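Long-range contact in pyruvate kinase 1 (Trypanosoma brucei brucei, PDB 4HYW), which catalyses the transfer of a phosphoryl group from phosphoenolpyruvate to ADP, giving pyruvate and ATP in the last step of glycolysis: residues A[93-98]-A[170-175]. Numbering follows the deposited sequence. Where two conformers were deposited one is given.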
loop_
_atom_site.group_PDB
_atom_site.type_symbol
_atom_site.label_atom_id
_atom_site.label_comp_id
_atom_site.label_asym_id
_atom_site.label_seq_id
_atom_site.Cartn_x
_atom_site.Cartn_y
_atom_site.Cartn_z
ATOM N N GLY A 93 -14.465 50.838 23.136
ATOM C CA GLY A 93 -14.149 51.928 24.055
ATOM C C GLY A 93 -14.710 51.689 25.449
ATOM O O GLY A 93 -15.101 50.558 25.795
ATOM N N LEU A 94 -14.843 52.771 26.211
ATOM C CA LEU A 94 -15.437 52.727 27.548
ATOM C C LEU A 94 -16.946 52.895 27.484
ATOM O O LEU A 94 -17.490 53.449 26.507
ATOM C CB LEU A 94 -14.860 53.836 28.446
ATOM C CG LEU A 94 -13.384 54.210 28.349
ATOM C CD1 LEU A 94 -13.070 55.285 29.384
ATOM C CD2 LEU A 94 -12.492 52.996 28.559
ATOM N N PHE A 95 -17.606 52.505 28.573
ATOM C CA PHE A 95 -19.000 52.792 28.757
ATOM C C PHE A 95 -19.231 53.789 29.898
ATOM O O PHE A 95 -18.428 53.862 30.845
ATOM C CB PHE A 95 -19.763 51.502 28.973
ATOM C CG PHE A 95 -19.690 50.565 27.797
ATOM C CD1 PHE A 95 -20.651 50.621 26.793
ATOM C CD2 PHE A 95 -18.581 49.727 27.619
ATOM C CE1 PHE A 95 -20.548 49.818 25.667
ATOM C CE2 PHE A 95 -18.474 48.932 26.492
ATOM C CZ PHE A 95 -19.466 48.969 25.519
ATOM N N LYS A 96 -20.266 54.624 29.756
ATOM C CA LYS A 96 -20.801 55.371 30.902
ATOM C C LYS A 96 -21.108 54.395 32.035
ATOM O O LYS A 96 -21.627 53.281 31.800
ATOM C CB LYS A 96 -22.066 56.149 30.525
ATOM C CG LYS A 96 -21.822 57.345 29.619
ATOM C CD LYS A 96 -23.133 58.032 29.232
ATOM C CE LYS A 96 -22.955 58.926 28.006
ATOM N NZ LYS A 96 -24.232 59.532 27.517
ATOM N N ASP A 97 -20.740 54.791 33.252
ATOM C CA ASP A 97 -20.972 53.975 34.439
ATOM C C ASP A 97 -20.145 52.685 34.421
ATOM O O ASP A 97 -20.322 51.812 35.276
ATOM C CB ASP A 97 -22.471 53.670 34.601
ATOM C CG ASP A 97 -23.342 54.945 34.577
ATOM O OD1 ASP A 97 -22.822 56.039 34.910
ATOM O OD2 ASP A 97 -24.536 54.851 34.212
ATOM N N GLY A 98 -19.237 52.580 33.447
ATOM C CA GLY A 98 -18.281 51.474 33.394
ATOM C C GLY A 98 -18.874 50.150 32.931
ATOM O O GLY A 98 -18.174 49.130 32.871
ATOM N N HIS A 170 -25.832 39.718 27.715
ATOM C CA HIS A 170 -24.495 39.960 28.224
ATOM C C HIS A 170 -24.314 41.319 28.851
ATOM O O HIS A 170 -24.863 42.319 28.390
ATOM C CB HIS A 170 -23.462 39.739 27.134
ATOM C CG HIS A 170 -22.058 39.575 27.654
ATOM N ND1 HIS A 170 -21.681 38.519 28.405
ATOM C CD2 HIS A 170 -20.918 40.363 27.485
ATOM C CE1 HIS A 170 -20.374 38.626 28.701
ATOM N NE2 HIS A 170 -19.908 39.749 28.138
ATOM N N ARG A 171 -23.513 41.354 29.907
ATOM C CA ARG A 171 -23.095 42.594 30.551
ATOM C C ARG A 171 -21.685 42.953 30.069
ATOM O O ARG A 171 -20.786 42.117 30.061
ATOM C CB ARG A 171 -23.112 42.398 32.072
ATOM C CG ARG A 171 -22.619 43.573 32.897
ATOM C CD ARG A 171 -22.417 43.136 34.342
ATOM N NE ARG A 171 -21.656 44.113 35.109
ATOM C CZ ARG A 171 -20.377 43.974 35.459
ATOM N NH1 ARG A 171 -19.773 44.937 36.140
ATOM N NH2 ARG A 171 -19.694 42.891 35.110
ATOM N N LEU A 172 -21.502 44.189 29.647
ATOM C CA LEU A 172 -20.307 44.571 28.933
ATOM C C LEU A 172 -19.577 45.628 29.752
ATOM O O LEU A 172 -20.182 46.617 30.161
ATOM C CB LEU A 172 -20.695 45.139 27.572
ATOM C CG LEU A 172 -19.827 44.894 26.341
ATOM C CD1 LEU A 172 -19.443 43.432 26.196
ATOM C CD2 LEU A 172 -20.537 45.403 25.088
ATOM N N THR A 173 -18.294 45.404 30.030
ATOM C CA THR A 173 -17.498 46.404 30.743
ATOM C C THR A 173 -16.506 47.120 29.819
ATOM O O THR A 173 -16.416 46.811 28.620
ATOM C CB THR A 173 -16.770 45.810 31.992
ATOM O OG1 THR A 173 -16.050 44.623 31.632
ATOM C CG2 THR A 173 -17.772 45.467 33.102
ATOM N N ASP A 174 -15.780 48.083 30.371
ATOM C CA ASP A 174 -14.854 48.900 29.589
ATOM C C ASP A 174 -13.853 48.053 28.795
ATOM O O ASP A 174 -13.322 47.065 29.300
ATOM C CB ASP A 174 -14.099 49.876 30.504
ATOM C CG ASP A 174 -14.964 51.061 30.950
ATOM O OD1 ASP A 174 -16.185 51.058 30.667
ATOM O OD2 ASP A 174 -14.420 51.975 31.614
ATOM N N ARG A 175 -13.616 48.445 27.546
ATOM C CA ARG A 175 -12.512 47.916 26.753
ATOM C C ARG A 175 -12.497 46.375 26.711
ATOM O O ARG A 175 -11.514 45.735 27.106
ATOM C CB ARG A 175 -11.170 48.475 27.244
ATOM C CG ARG A 175 -11.130 50.002 27.364
ATOM C CD ARG A 175 -9.779 50.557 26.931
ATOM N NE ARG A 175 -9.557 51.942 27.358
ATOM C CZ ARG A 175 -9.605 52.995 26.545
ATOM N NH1 ARG A 175 -9.939 52.839 25.267
ATOM N NH2 ARG A 175 -9.341 54.207 27.015
#
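Asp174 reaches across to the backbone of Leu94 and Phe95 in the B domain of pyruvate kinase, the small β-rich domain inserted after the third strand of the TIM barrel. The pairing illustrates how one carboxylate can join two loops where regular strand pairing is missing: 93-98 leads into strand 99-102, whose antiparallel partner, 170-173, runs into Asp174. With its CG anti to the carbonyl carbon (chi1 -76°), Asp174 turns OD1 onto the amide of Phe95. The resulting hydrogen bond, 2.9 Å from Phe95 N to Asp174 OD1, is practically straight at 179°, yet the donor comes from above the carboxylate plane. Gly98 CA also packs against OD1, while the second oxygen, OD2, comes within 3.7 Å of Leu94 CB. Gly98 itself is brought round by a bond from its N to Phe95 O, which closes a type II β-turn over Phe95 to Gly98. One residue further along, Arg175 N donates to Gly93 O over 3.1 Å, so two backbone amides, one from each segment, tie the loops together.

Side chains flank these bonds. Arg175, which is exposed, was modelled in two conformers; in the one given, its chain, bent at chi2, passes Leu94, whose CD2 lies over one face of the guanidinium, displaced from the centre of the group toward NE, while NH1 forms a salt bridge with Glu117. The Phe95 ring has Asp174 OD1 at its edge, near its plane, and its CE2 lies near Thr173 O. Phe125, whose ring plane is inclined about 60° to that of Phe95, adds an aromatic neighbour to this buried patch. At the far end of the Phe95 ring, CZ meets Leu172 CD2 at 3.7 Å.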